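Local coordinates for protein neuraminidase (Influenza A virus, PDB 4GDI) that forms the six-bladed beta-propeller head of a bat influenza virus neuraminidase-like protein and may remove terminal sialic acid, although its putative active site has diverged, at residues 43-48 against 77-82; 112-117 against 159-164; 222-227 against 298-303; 268-273 against 289-294. All blocks are in the same frame, centred on the assembly; numbering follows the deposited sequence.

Interaction 1: residues 43-48 against 77-82; sequences RAYVSC and ESLYKT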
loop_
_atom_site.group_PDB
_atom_site.type_symbol
_atom_site.label_atom_id
_atom_site.label_comp_id
_atom_site.label_asym_id
_atom_site.label_seq_id
_atom_site.Cartn_x
_atom_site.Cartn_y
_atom_site.Cartn_z
ATOM N N ARG A 43 -24.270 4.548 5.801
ATOM C CA ARG A 43 -24.846 4.472 4.477
ATOM C C ARG A 43 -23.909 3.689 3.557
ATOM O O ARG A 43 -23.789 3.975 2.370
ATOM C CB ARG A 43 -25.175 5.873 3.947
ATOM C CG ARG A 43 -26.105 6.622 4.914
ATOM C CD ARG A 43 -26.945 7.718 4.278
ATOM N NE ARG A 43 -26.244 8.999 4.232
ATOM C CZ ARG A 43 -26.075 9.814 5.274
ATOM N NH1 ARG A 43 -26.545 9.490 6.475
ATOM N NH2 ARG A 43 -25.423 10.962 5.112
ATOM N N ALA A 44 -23.293 2.660 4.123
ATOM C CA ALA A 44 -22.332 1.856 3.391
ATOM C C ALA A 44 -23.020 0.816 2.512
ATOM O O ALA A 44 -24.173 0.428 2.743
ATOM C CB ALA A 44 -21.345 1.177 4.340
ATOM N N TYR A 45 -22.296 0.386 1.484
ATOM C CA TYR A 45 -22.753 -0.677 0.598
ATOM C C TYR A 45 -21.542 -1.230 -0.144
ATOM O O TYR A 45 -20.445 -0.688 -0.045
ATOM C CB TYR A 45 -23.818 -0.166 -0.387
ATOM C CG TYR A 45 -23.358 0.997 -1.259
ATOM C CD1 TYR A 45 -23.440 2.299 -0.802
ATOM C CD2 TYR A 45 -22.840 0.776 -2.530
ATOM C CE1 TYR A 45 -23.027 3.367 -1.578
ATOM C CE2 TYR A 45 -22.424 1.841 -3.331
ATOM C CZ TYR A 45 -22.523 3.133 -2.845
ATOM O OH TYR A 45 -22.112 4.187 -3.601
ATOM N N VAL A 46 -21.746 -2.299 -0.900
ATOM C CA VAL A 46 -20.640 -2.960 -1.560
ATOM C C VAL A 46 -20.807 -2.896 -3.073
ATOM O O VAL A 46 -21.921 -2.997 -3.580
ATOM C CB VAL A 46 -20.534 -4.445 -1.126
ATOM C CG1 VAL A 46 -19.446 -5.148 -1.947
ATOM C CG2 VAL A 46 -20.248 -4.566 0.376
ATOM N N SER A 47 -19.696 -2.766 -3.793
ATOM C CA SER A 47 -19.725 -2.858 -5.260
ATOM C C SER A 47 -18.343 -3.280 -5.748
ATOM O O SER A 47 -17.328 -2.923 -5.145
ATOM C CB SER A 47 -20.146 -1.511 -5.875
ATOM O OG SER A 47 -20.567 -1.649 -7.221
ATOM N N CYS A 48 -18.307 -4.032 -6.841
ATOM C CA CYS A 48 -17.079 -4.687 -7.287
ATOM C C CYS A 48 -16.649 -4.263 -8.694
ATOM O O CYS A 48 -17.495 -3.922 -9.538
ATOM C CB CYS A 48 -17.282 -6.207 -7.286
ATOM S SG CYS A 48 -18.207 -6.872 -5.860
ATOM N N GLU A 77 -19.768 16.009 4.698
ATOM C CA GLU A 77 -19.952 14.615 4.335
ATOM C C GLU A 77 -19.284 14.276 3.022
ATOM O O GLU A 77 -19.546 14.913 1.994
ATOM C CB GLU A 77 -21.444 14.287 4.261
ATOM C CG GLU A 77 -22.176 14.615 5.541
ATOM C CD GLU A 77 -23.582 14.052 5.582
ATOM O OE1 GLU A 77 -23.737 12.883 5.992
ATOM O OE2 GLU A 77 -24.529 14.784 5.224
ATOM N N SER A 78 -18.455 13.238 3.063
ATOM C CA SER A 78 -17.790 12.740 1.860
ATOM C C SER A 78 -17.894 11.224 1.736
ATOM O O SER A 78 -17.889 10.484 2.731
ATOM C CB SER A 78 -16.318 13.165 1.854
ATOM O OG SER A 78 -16.193 14.571 1.665
ATOM N N LEU A 79 -18.000 10.785 0.488
ATOM C CA LEU A 79 -18.000 9.383 0.125
ATOM C C LEU A 79 -16.564 8.849 0.027
ATOM O O LEU A 79 -15.702 9.473 -0.603
ATOM C CB LEU A 79 -18.679 9.246 -1.244
ATOM C CG LEU A 79 -18.601 7.883 -1.913
ATOM C CD1 LEU A 79 -19.492 6.868 -1.177
ATOM C CD2 LEU A 79 -18.989 8.021 -3.389
ATOM N N TYR A 80 -16.337 7.677 0.612
ATOM C CA TYR A 80 -15.041 7.004 0.611
ATOM C C TYR A 80 -15.240 5.591 0.100
ATOM O O TYR A 80 -16.361 5.085 0.083
ATOM C CB TYR A 80 -14.468 6.867 2.037
ATOM C CG TYR A 80 -13.947 8.127 2.680
ATOM C CD1 TYR A 80 -14.804 9.166 3.018
ATOM C CD2 TYR A 80 -12.594 8.261 2.988
ATOM C CE1 TYR A 80 -14.321 10.318 3.626
ATOM C CE2 TYR A 80 -12.101 9.407 3.595
ATOM C CZ TYR A 80 -12.968 10.434 3.906
ATOM O OH TYR A 80 -12.484 11.567 4.519
ATOM N N LYS A 81 -14.151 4.940 -0.287
ATOM C CA LYS A 81 -14.195 3.513 -0.530
ATOM C C LYS A 81 -12.952 2.822 0.000
ATOM O O LYS A 81 -11.849 3.387 0.027
ATOM C CB LYS A 81 -14.406 3.190 -2.006
ATOM C CG LYS A 81 -13.175 3.282 -2.879
ATOM C CD LYS A 81 -13.418 2.540 -4.191
ATOM C CE LYS A 81 -12.323 2.811 -5.217
ATOM N NZ LYS A 81 -12.317 1.773 -6.299
ATOM N N THR A 82 -13.166 1.590 0.432
ATOM C CA THR A 82 -12.142 0.758 1.051
ATOM C C THR A 82 -12.251 -0.658 0.483
ATOM O O THR A 82 -13.361 -1.174 0.333
ATOM C CB THR A 82 -12.390 0.672 2.583
ATOM O OG1 THR A 82 -12.331 1.986 3.144
ATOM C CG2 THR A 82 -11.358 -0.209 3.258
#
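Arg43 and Glu77, together with Tyr45 and Leu79, link two strands of one blade of the beta-propeller. Strands 44-48 and 78-83 do not pair with each other. Both are hydrogen-bonded to strand 53-64, which runs between them, so the contact across it is made by long side chains. The chain turns a corner at Arg43, where the strand before gives way to strand 44-48.

The polar part is a salt bridge between Arg43 NH2 and Glu77 OE1, 2.7 Å long. Guanidinium and carboxylate planes stand 88° apart, and Glu77 OE1 lies at the edge of the guanidinium near its plane. The N-H of NH2 points poorly at OE1 (122°), so the hydrogen-bond component is weak and the attraction probably rests largely on charge. An arginine suits this corner because its chain is long and can bend: the kink at chi3 (-87°) swings the guanidinium toward the glutamate, while Arg43 NE donates to the carbonyl O of Arg100. Glu77 is buried, and weak, longer ion pairs to Arg42 and Arg100 put further positive charge beside it.

The apolar part is slighter. Leu79 turns its branched side chain to Val113 and Val115 of the next blade. Tyr45 combines an apolar ring with a polar end suited to a buried place, since its hydroxyl is hydrogen-bonded to Ser102 OG. That same atom, Tyr45 OH, grazes the leucine methyl Leu79 CD1 at 4.5 Å.

Interaction 2: residues 112-117 against 159-164; sequences TVLVAN and CFVIVS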
loop_
_atom_site.group_PDB
_atom_site.type_symbol
_atom_site.label_atom_id
_atom_site.label_comp_id
_atom_site.label_asym_id
_atom_site.label_seq_id
_atom_site.Cartn_x
_atom_site.Cartn_y
_atom_site.Cartn_z
ATOM N N THR A 112 -18.657 4.458 -12.497
ATOM C CA THR A 112 -19.608 5.558 -12.426
ATOM C C THR A 112 -19.978 5.757 -10.952
ATOM O O THR A 112 -20.357 4.806 -10.262
ATOM C CB THR A 112 -20.889 5.256 -13.210
ATOM O OG1 THR A 112 -20.571 4.987 -14.583
ATOM C CG2 THR A 112 -21.848 6.418 -13.137
ATOM N N VAL A 113 -19.853 6.988 -10.480
ATOM C CA VAL A 113 -20.160 7.334 -9.100
ATOM C C VAL A 113 -21.121 8.507 -9.106
ATOM O O VAL A 113 -20.892 9.477 -9.811
ATOM C CB VAL A 113 -18.884 7.756 -8.327
ATOM C CG1 VAL A 113 -19.242 8.236 -6.921
ATOM C CG2 VAL A 113 -17.864 6.613 -8.282
ATOM N N LEU A 114 -22.197 8.404 -8.338
ATOM C CA LEU A 114 -23.124 9.509 -8.150
ATOM C C LEU A 114 -23.169 9.917 -6.680
ATOM O O LEU A 114 -23.180 9.066 -5.776
ATOM C CB LEU A 114 -24.536 9.119 -8.601
ATOM C CG LEU A 114 -24.768 8.691 -10.061
ATOM C CD1 LEU A 114 -24.584 7.177 -10.239
ATOM C CD2 LEU A 114 -26.161 9.116 -10.481
ATOM N N VAL A 115 -23.195 11.218 -6.441
ATOM C CA VAL A 115 -23.363 11.742 -5.082
ATOM C C VAL A 115 -24.384 12.865 -5.067
ATOM O O VAL A 115 -24.538 13.602 -6.055
ATOM C CB VAL A 115 -22.052 12.300 -4.489
ATOM C CG1 VAL A 115 -21.065 11.179 -4.162
ATOM C CG2 VAL A 115 -21.434 13.308 -5.431
ATOM N N ALA A 116 -25.053 13.022 -3.928
ATOM C CA ALA A 116 -25.990 14.119 -3.753
ATOM C C ALA A 116 -25.452 15.068 -2.697
ATOM O O ALA A 116 -24.916 14.624 -1.680
ATOM C CB ALA A 116 -27.352 13.590 -3.365
ATOM N N ASN A 117 -25.546 16.371 -2.968
ATOM C CA ASN A 117 -25.114 17.400 -2.019
ATOM C C ASN A 117 -26.125 18.544 -1.956
ATOM O O ASN A 117 -26.949 18.713 -2.859
ATOM C CB ASN A 117 -23.752 17.980 -2.411
ATOM C CG ASN A 117 -22.602 17.023 -2.143
ATOM O OD1 ASN A 117 -22.102 16.918 -1.021
ATOM N ND2 ASN A 117 -22.176 16.329 -3.181
ATOM N N CYS A 159 -25.688 2.228 -17.476
ATOM C CA CYS A 159 -25.856 2.088 -16.026
ATOM C C CYS A 159 -27.154 2.753 -15.541
ATOM O O CYS A 159 -27.478 3.874 -15.932
ATOM C CB CYS A 159 -24.645 2.681 -15.302
ATOM S SG CYS A 159 -23.064 1.851 -15.723
ATOM N N PHE A 160 -27.887 2.065 -14.675
ATOM C CA PHE A 160 -29.189 2.547 -14.229
ATOM C C PHE A 160 -29.187 2.784 -12.723
ATOM O O PHE A 160 -28.589 2.019 -11.970
ATOM C CB PHE A 160 -30.261 1.523 -14.585
ATOM C CG PHE A 160 -30.310 1.198 -16.048
ATOM C CD1 PHE A 160 -29.435 0.275 -16.595
ATOM C CD2 PHE A 160 -31.246 1.808 -16.874
ATOM C CE1 PHE A 160 -29.477 -0.032 -17.960
ATOM C CE2 PHE A 160 -31.289 1.509 -18.244
ATOM C CZ PHE A 160 -30.398 0.591 -18.778
ATOM N N VAL A 161 -29.842 3.853 -12.287
ATOM C CA VAL A 161 -29.931 4.152 -10.865
ATOM C C VAL A 161 -31.271 4.806 -10.575
ATOM O O VAL A 161 -31.813 5.516 -11.418
ATOM C CB VAL A 161 -28.793 5.060 -10.421
ATOM C CG1 VAL A 161 -28.871 6.409 -11.133
ATOM C CG2 VAL A 161 -28.804 5.244 -8.922
ATOM N N ILE A 162 -31.817 4.522 -9.401
ATOM C CA ILE A 162 -33.045 5.154 -8.938
ATOM C C ILE A 162 -32.699 6.419 -8.158
ATOM O O ILE A 162 -31.936 6.371 -7.202
ATOM C CB ILE A 162 -33.869 4.224 -8.014
ATOM C CG1 ILE A 162 -34.109 2.857 -8.680
ATOM C CG2 ILE A 162 -35.198 4.864 -7.659
ATOM C CD1 ILE A 162 -34.716 2.943 -10.040
ATOM N N VAL A 163 -33.254 7.549 -8.582
ATOM C CA VAL A 163 -33.088 8.810 -7.865
ATOM C C VAL A 163 -34.434 9.278 -7.303
ATOM O O VAL A 163 -35.446 9.243 -8.004
ATOM C CB VAL A 163 -32.549 9.899 -8.806
ATOM C CG1 VAL A 163 -32.511 11.242 -8.102
ATOM C CG2 VAL A 163 -31.167 9.521 -9.330
ATOM N N SER A 164 -34.445 9.722 -6.047
ATOM C CA SER A 164 -35.683 10.184 -5.416
ATOM C C SER A 164 -35.611 11.675 -5.088
ATOM O O SER A 164 -34.529 12.219 -4.855
ATOM C CB SER A 164 -35.986 9.383 -4.154
ATOM O OG SER A 164 -36.073 8.000 -4.442
#
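The packing of one beta-propeller blade against the next is seen where Leu114 meets Val161 and Thr112 meets Cys159. Strand 111-117 belongs to the four-stranded antiparallel sheet of one blade and strand 158-165 to that of its neighbour. Within the segments the strands advance in the same direction, with the CA atoms of Thr112 and Cys159 8.0 Å apart and those of Leu114 and Val161 9.1 Å apart. That spacing belongs to sheets stacked through their side chains, and every second residue, Thr112 and Leu114 against Cys159 and Val161, is directed into the interface.

Branched aliphatic residues suit such a buried layer, where their methyl groups fill space without needing polar partners. Ser103 packs on Val161, and Leu147 on Leu114. Cys159 is tied to Cys154 by a disulfide that joins strand 158-165 to the adjoining strand 153-155, and its sulfur lies 4.2 Å from Thr112 OG1, a van der Waals approach.

Leu114 and Val161 reach toward each other tip to tip. With chi1 at 63°, Val161 holds CG1 between its backbone N and carbonyl carbon, and this methyl touches Leu114 CD2 at 3.9 Å.

Interaction 3: residues 222-227 against 298-303; sequences RPLLRF and NGIESE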
loop_
_atom_site.group_PDB
_atom_site.type_symbol
_atom_site.label_atom_id
_atom_site.label_comp_id
_atom_site.label_asym_id
_atom_site.label_seq_id
_atom_site.Cartn_x
_atom_site.Cartn_y
_atom_site.Cartn_z
ATOM N N ARG A 222 -42.247 -4.586 1.500
ATOM C CA ARG A 222 -41.331 -3.819 0.649
ATOM C C ARG A 222 -41.849 -3.873 -0.768
ATOM O O ARG A 222 -42.053 -4.954 -1.302
ATOM C CB ARG A 222 -39.926 -4.402 0.712
ATOM C CG ARG A 222 -39.339 -4.403 2.103
ATOM C CD ARG A 222 -37.930 -4.948 2.088
ATOM N NE ARG A 222 -37.289 -4.902 3.395
ATOM C CZ ARG A 222 -36.775 -3.798 3.935
ATOM N NH1 ARG A 222 -36.858 -2.647 3.290
ATOM N NH2 ARG A 222 -36.188 -3.847 5.128
ATOM N N PRO A 223 -42.100 -2.704 -1.369
ATOM C CA PRO A 223 -42.475 -2.673 -2.785
ATOM C C PRO A 223 -41.309 -3.118 -3.671
ATOM O O PRO A 223 -40.132 -2.941 -3.320
ATOM C CB PRO A 223 -42.801 -1.201 -3.034
ATOM C CG PRO A 223 -41.974 -0.462 -2.032
ATOM C CD PRO A 223 -41.887 -1.354 -0.814
ATOM N N LEU A 224 -41.638 -3.684 -4.819
ATOM C CA LEU A 224 -40.633 -4.204 -5.736
ATOM C C LEU A 224 -40.734 -3.570 -7.096
ATOM O O LEU A 224 -41.825 -3.289 -7.595
ATOM C CB LEU A 224 -40.800 -5.711 -5.895
ATOM C CG LEU A 224 -40.696 -6.464 -4.577
ATOM C CD1 LEU A 224 -41.067 -7.913 -4.769
ATOM C CD2 LEU A 224 -39.276 -6.338 -4.014
ATOM N N LEU A 225 -39.582 -3.362 -7.716
ATOM C CA LEU A 225 -39.554 -2.765 -9.036
ATOM C C LEU A 225 -38.845 -3.723 -9.989
ATOM O O LEU A 225 -37.813 -4.290 -9.650
ATOM C CB LEU A 225 -38.839 -1.417 -8.979
ATOM C CG LEU A 225 -38.491 -0.737 -10.301
ATOM C CD1 LEU A 225 -39.719 -0.228 -11.038
ATOM C CD2 LEU A 225 -37.493 0.396 -10.031
ATOM N N ARG A 226 -39.428 -3.913 -11.167
ATOM C CA ARG A 226 -38.799 -4.678 -12.234
ATOM C C ARG A 226 -38.792 -3.783 -13.446
ATOM O O ARG A 226 -39.834 -3.230 -13.805
ATOM C CB ARG A 226 -39.617 -5.929 -12.566
ATOM C CG ARG A 226 -39.773 -6.903 -11.403
ATOM C CD ARG A 226 -41.042 -7.722 -11.562
ATOM N NE ARG A 226 -41.216 -8.672 -10.470
ATOM C CZ ARG A 226 -42.303 -9.413 -10.299
ATOM N NH1 ARG A 226 -43.331 -9.297 -11.131
ATOM N NH2 ARG A 226 -42.364 -10.269 -9.292
ATOM N N PHE A 227 -37.637 -3.619 -14.075
ATOM C CA PHE A 227 -37.579 -2.803 -15.273
ATOM C C PHE A 227 -36.553 -3.300 -16.277
ATOM O O PHE A 227 -35.699 -4.113 -15.946
ATOM C CB PHE A 227 -37.398 -1.317 -14.922
ATOM C CG PHE A 227 -36.040 -0.938 -14.378
ATOM C CD1 PHE A 227 -35.032 -0.512 -15.230
ATOM C CD2 PHE A 227 -35.801 -0.910 -13.007
ATOM C CE1 PHE A 227 -33.800 -0.115 -14.737
ATOM C CE2 PHE A 227 -34.572 -0.504 -12.507
ATOM C CZ PHE A 227 -33.570 -0.103 -13.371
ATOM N N ASN A 298 -42.587 -20.544 -5.013
ATOM C CA ASN A 298 -43.485 -20.097 -6.073
ATOM C C ASN A 298 -43.394 -18.609 -6.384
ATOM O O ASN A 298 -44.138 -18.100 -7.222
ATOM C CB ASN A 298 -44.919 -20.530 -5.766
ATOM C CG ASN A 298 -45.090 -22.050 -5.856
ATOM O OD1 ASN A 298 -44.327 -22.723 -6.538
ATOM N ND2 ASN A 298 -46.084 -22.582 -5.169
ATOM N N GLY A 299 -42.467 -17.919 -5.725
ATOM C CA GLY A 299 -42.182 -16.529 -6.042
ATOM C C GLY A 299 -42.913 -15.560 -5.138
ATOM O O GLY A 299 -43.842 -15.937 -4.422
ATOM N N ILE A 300 -42.499 -14.298 -5.189
ATOM C CA ILE A 300 -42.977 -13.315 -4.232
ATOM C C ILE A 300 -44.430 -12.911 -4.471
ATOM O O ILE A 300 -45.067 -12.298 -3.606
ATOM C CB ILE A 300 -42.074 -12.058 -4.225
ATOM C CG1 ILE A 300 -42.281 -11.277 -2.930
ATOM C CG2 ILE A 300 -42.340 -11.177 -5.444
ATOM C CD1 ILE A 300 -41.906 -12.066 -1.665
ATOM N N GLU A 301 -44.968 -13.232 -5.642
ATOM C CA GLU A 301 -46.374 -12.946 -5.891
ATOM C C GLU A 301 -47.282 -14.152 -5.650
ATOM O O GLU A 301 -48.452 -14.122 -6.010
ATOM C CB GLU A 301 -46.571 -12.424 -7.302
ATOM C CG GLU A 301 -45.906 -11.083 -7.553
ATOM C CD GLU A 301 -46.049 -10.635 -8.988
ATOM O OE1 GLU A 301 -45.320 -11.173 -9.855
ATOM O OE2 GLU A 301 -46.895 -9.753 -9.241
ATOM N N SER A 302 -46.749 -15.205 -5.048
ATOM C CA SER A 302 -47.577 -16.336 -4.633
ATOM C C SER A 302 -48.081 -16.151 -3.210
ATOM O O SER A 302 -47.876 -15.103 -2.600
ATOM C CB SER A 302 -46.767 -17.621 -4.689
ATOM O OG SER A 302 -45.752 -17.608 -3.710
ATOM N N GLU A 303 -48.721 -17.191 -2.684
ATOM C CA GLU A 303 -49.222 -17.181 -1.316
ATOM C C GLU A 303 -48.097 -17.013 -0.306
ATOM O O GLU A 303 -48.326 -16.558 0.817
ATOM C CB GLU A 303 -49.971 -18.487 -1.023
ATOM C CG GLU A 303 -51.476 -18.347 -0.987
ATOM C CD GLU A 303 -52.181 -19.693 -0.926
ATOM O OE1 GLU A 303 -51.615 -20.639 -0.331
ATOM O OE2 GLU A 303 -53.295 -19.803 -1.482
#
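Glu301 OE1 is gripped end-on by both terminal nitrogens of Arg226, with Arg226 NH1 at 3.0 Å from it and Arg226 NH2 at 3.1 Å. The oxygen lies in the guanidinium plane, yet both donors reach it from the same face of the carboxylate, well above its plane, with the two flat groups turned 72° apart. The bond from NH1 is fairly straight (152°) and that from NH2 somewhat more bent.

An arginine serves here because it has donors for several partners. Its chain runs extended from CG to NE, NE forms a salt bridge with Asp273 OD2, and NH1 also bonds to Gln234 OE1, so its rotation is fixed by Asp273 and Glu301, acids on two loops, and by the amide of Gln234.

Beside the charges is an apolar contact. Leu224 CD1 meets Ile300 CG2 at 3.6 Å, and the same isoleucine methyl lies 4.0 Å from Arg226 NH2.

Gly299 to Ser302 form a type I beta turn that presents Ile300 and Glu301 at its two central positions. Gly299 O closes it, accepting from Ser302 N at 3.1 Å and from Ser302 OG at 2.6 Å. At phi 96° a side chain on residue 299 would crowd the carbonyl O of Asn298, so glycine, which has none, suits the place.

In the propeller, strand 224-228 runs between strands 208-214 and 233-236 of one blade. The turn lies in the loop joining strands 289-296 and 309-311 of the next blade, and Glu301 packs also on Val236 of strand 233-236.

Interaction 4: residues 268-273 against 289-294; sequences QGFILD and NGFVLE. With NO3 (nitrate ion), chain B.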
loop_
_atom_site.group_PDB
_atom_site.type_symbol
_atom_site.label_atom_id
_atom_site.label_comp_id
_atom_site.label_asym_id
_atom_site.label_seq_id
_atom_site.Cartn_x
_atom_site.Cartn_y
_atom_site.Cartn_z
ATOM N N GLN A 268 -33.542 0.123 4.878
ATOM C CA GLN A 268 -33.138 -0.495 3.609
ATOM C C GLN A 268 -33.043 -2.006 3.731
ATOM O O GLN A 268 -32.438 -2.531 4.673
ATOM C CB GLN A 268 -31.781 0.063 3.167
ATOM C CG GLN A 268 -31.352 -0.333 1.752
ATOM C CD GLN A 268 -30.286 0.613 1.210
ATOM O OE1 GLN A 268 -29.539 1.218 1.976
ATOM N NE2 GLN A 268 -30.229 0.752 -0.102
ATOM N N GLY A 269 -33.637 -2.702 2.766
ATOM C CA GLY A 269 -33.607 -4.150 2.725
ATOM C C GLY A 269 -33.928 -4.706 1.343
ATOM O O GLY A 269 -34.242 -3.959 0.423
ATOM N N PHE A 270 -33.868 -6.025 1.213
ATOM C CA PHE A 270 -33.946 -6.673 -0.093
ATOM C C PHE A 270 -34.843 -7.910 -0.110
ATOM O O PHE A 270 -35.028 -8.569 0.916
ATOM C CB PHE A 270 -32.537 -7.083 -0.542
ATOM C CG PHE A 270 -31.920 -8.190 0.287
ATOM C CD1 PHE A 270 -32.138 -9.513 -0.034
ATOM C CD2 PHE A 270 -31.103 -7.901 1.375
ATOM C CE1 PHE A 270 -31.559 -10.536 0.713
ATOM C CE2 PHE A 270 -30.517 -8.918 2.127
ATOM C CZ PHE A 270 -30.752 -10.234 1.802
ATOM N N ILE A 271 -35.377 -8.196 -1.296
ATOM C CA ILE A 271 -36.092 -9.442 -1.614
ATOM C C ILE A 271 -35.517 -9.957 -2.933
ATOM O O ILE A 271 -35.502 -9.229 -3.922
ATOM C CB ILE A 271 -37.612 -9.191 -1.786
ATOM C CG1 ILE A 271 -38.245 -8.791 -0.445
ATOM C CG2 ILE A 271 -38.315 -10.414 -2.397
ATOM C CD1 ILE A 271 -39.743 -8.610 -0.495
ATOM N N LEU A 272 -35.009 -11.185 -2.951
ATOM C CA LEU A 272 -34.582 -11.789 -4.209
ATOM C C LEU A 272 -35.812 -12.200 -5.000
ATOM O O LEU A 272 -36.477 -13.182 -4.677
ATOM C CB LEU A 272 -33.673 -12.990 -3.975
ATOM C CG LEU A 272 -32.971 -13.568 -5.208
ATOM C CD1 LEU A 272 -32.065 -12.542 -5.846
ATOM C CD2 LEU A 272 -32.161 -14.808 -4.836
ATOM N N ASP A 273 -36.077 -11.444 -6.056
ATOM C CA ASP A 273 -37.327 -11.512 -6.798
ATOM C C ASP A 273 -37.177 -12.476 -7.980
ATOM O O ASP A 273 -37.147 -12.065 -9.137
ATOM C CB ASP A 273 -37.700 -10.099 -7.253
ATOM C CG ASP A 273 -39.001 -10.042 -8.019
ATOM O OD1 ASP A 273 -39.777 -11.030 -8.007
ATOM O OD2 ASP A 273 -39.242 -8.982 -8.634
ATOM N N ASN A 289 -33.267 -7.136 15.855
ATOM C CA ASN A 289 -32.304 -8.172 16.174
ATOM C C ASN A 289 -32.465 -9.395 15.289
ATOM O O ASN A 289 -33.580 -9.745 14.914
ATOM C CB ASN A 289 -32.448 -8.572 17.637
ATOM C CG ASN A 289 -32.033 -7.462 18.572
ATOM O OD1 ASN A 289 -32.820 -6.567 18.888
ATOM N ND2 ASN A 289 -30.781 -7.494 18.992
ATOM N N GLY A 290 -31.344 -10.040 14.982
ATOM C CA GLY A 290 -31.334 -11.245 14.171
ATOM C C GLY A 290 -31.524 -10.943 12.693
ATOM O O GLY A 290 -31.844 -9.821 12.319
ATOM N N PHE A 291 -31.326 -11.956 11.856
ATOM C CA PHE A 291 -31.608 -11.837 10.427
ATOM C C PHE A 291 -31.976 -13.206 9.891
ATOM O O PHE A 291 -31.265 -14.200 10.108
ATOM C CB PHE A 291 -30.399 -11.276 9.677
ATOM C CG PHE A 291 -30.742 -10.523 8.419
ATOM C CD1 PHE A 291 -31.444 -9.333 8.468
ATOM C CD2 PHE A 291 -30.308 -10.978 7.189
ATOM C CE1 PHE A 291 -31.735 -8.630 7.314
ATOM C CE2 PHE A 291 -30.597 -10.267 6.026
ATOM C CZ PHE A 291 -31.308 -9.098 6.092
ATOM N N VAL A 292 -33.091 -13.252 9.171
ATOM C CA VAL A 292 -33.648 -14.512 8.707
ATOM C C VAL A 292 -33.925 -14.493 7.195
ATOM O O VAL A 292 -34.573 -13.581 6.674
ATOM C CB VAL A 292 -34.950 -14.817 9.477
ATOM C CG1 VAL A 292 -35.624 -16.067 8.931
ATOM C CG2 VAL A 292 -34.649 -14.973 10.955
ATOM N N LEU A 293 -33.420 -15.510 6.509
ATOM C CA LEU A 293 -33.607 -15.667 5.072
ATOM C C LEU A 293 -34.620 -16.791 4.841
ATOM O O LEU A 293 -34.442 -17.898 5.341
ATOM C CB LEU A 293 -32.276 -16.012 4.408
ATOM C CG LEU A 293 -31.440 -14.826 3.901
ATOM C CD1 LEU A 293 -32.008 -14.289 2.597
ATOM C CD2 LEU A 293 -31.400 -13.731 4.936
ATOM N N GLU A 294 -35.688 -16.506 4.105
ATOM C CA GLU A 294 -36.703 -17.524 3.825
ATOM C C GLU A 294 -36.942 -17.684 2.334
ATOM O O GLU A 294 -37.075 -16.706 1.593
ATOM C CB GLU A 294 -38.000 -17.183 4.545
ATOM C CG GLU A 294 -37.857 -17.240 6.072
ATOM C CD GLU A 294 -39.122 -16.832 6.805
ATOM O OE1 GLU A 294 -39.500 -15.646 6.725
ATOM O OE2 GLU A 294 -39.730 -17.700 7.468
HETATM N N NO3 B . -31.423 3.717 5.234
HETATM O O1 NO3 B . -30.712 3.363 4.078
HETATM O O2 NO3 B . -31.315 5.021 5.750
HETATM O O3 NO3 B . -32.233 2.769 5.869
#
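Phe270 and Phe291 are brought together by different first torsions: Phe270 CG stands between the backbone N and the carbonyl carbon (chi1 68°), whereas Phe291 CG is swung away from the backbone N (chi1 -152°). The result is an aromatic contact inside the beta-propeller. It joins strand 289-296, the middle strand of a three-stranded sheet, to the segment 268-273, which leads into that sheet's first strand, 277-281, and hydrogen-bonds through Leu272 with Trp278.

Phe270 CE2 approaches the rim of Phe291, near the plane of that ring, and lies 4.0 Å from Phe291 CZ. The side chains cross at a slant. Farther round the ring Phe270 CE1 is 4.2 Å from Leu293 CD1, which also comes obliquely and from the same face as Phe291, so the phenyl lies against two residues of the strand. Large hydrophobic residues suit the place because it is buried: the Phe270 ring also meets Phe323 and Phe339, on strands 317-324 and 338-346 of the adjoining blade, and Phe291 packs on Phe339 and Leu341.

Phe291 is preceded by Gly290, whose positive phi is easily adopted by a residue without a side chain.

At the start of the segment the chemistry turns polar. Gln268 pairs through its backbone with Ser321, and Gln268 NE2 donates to the carbonyl O of Pro148. A nitrate ion, probably from the crystallisation liquor, rests here between Gln268 and Arg320 NE. Its oxygen O3 accepts a nearly straight hydrogen bond (166°) from Gln268 N, at 3.1 Å.

In the fold
The four contacts follow the propeller round. Interaction 1 lies within the first blade, and interaction 2 joins the second to the third; the centres of interactions 1 and 2 are about 13 Å apart, and they touch through apolar packing. Interaction 3 reaches from the fourth blade, whose Leu225 and Phe227 touch Ile162 and Phe160 on strand 158-165, to the loop 298-303 of the fifth, where interaction 4 also lies. Interaction 4 is nested in the chain loop that interaction 3 closes, with centres about 14 Å apart, and a salt bridge ties the two. Interactions 1 and 4 lie on opposite sides of the chain's centre, about 21 Å apart. Together they pack neighbouring blades against one another over much of the propeller.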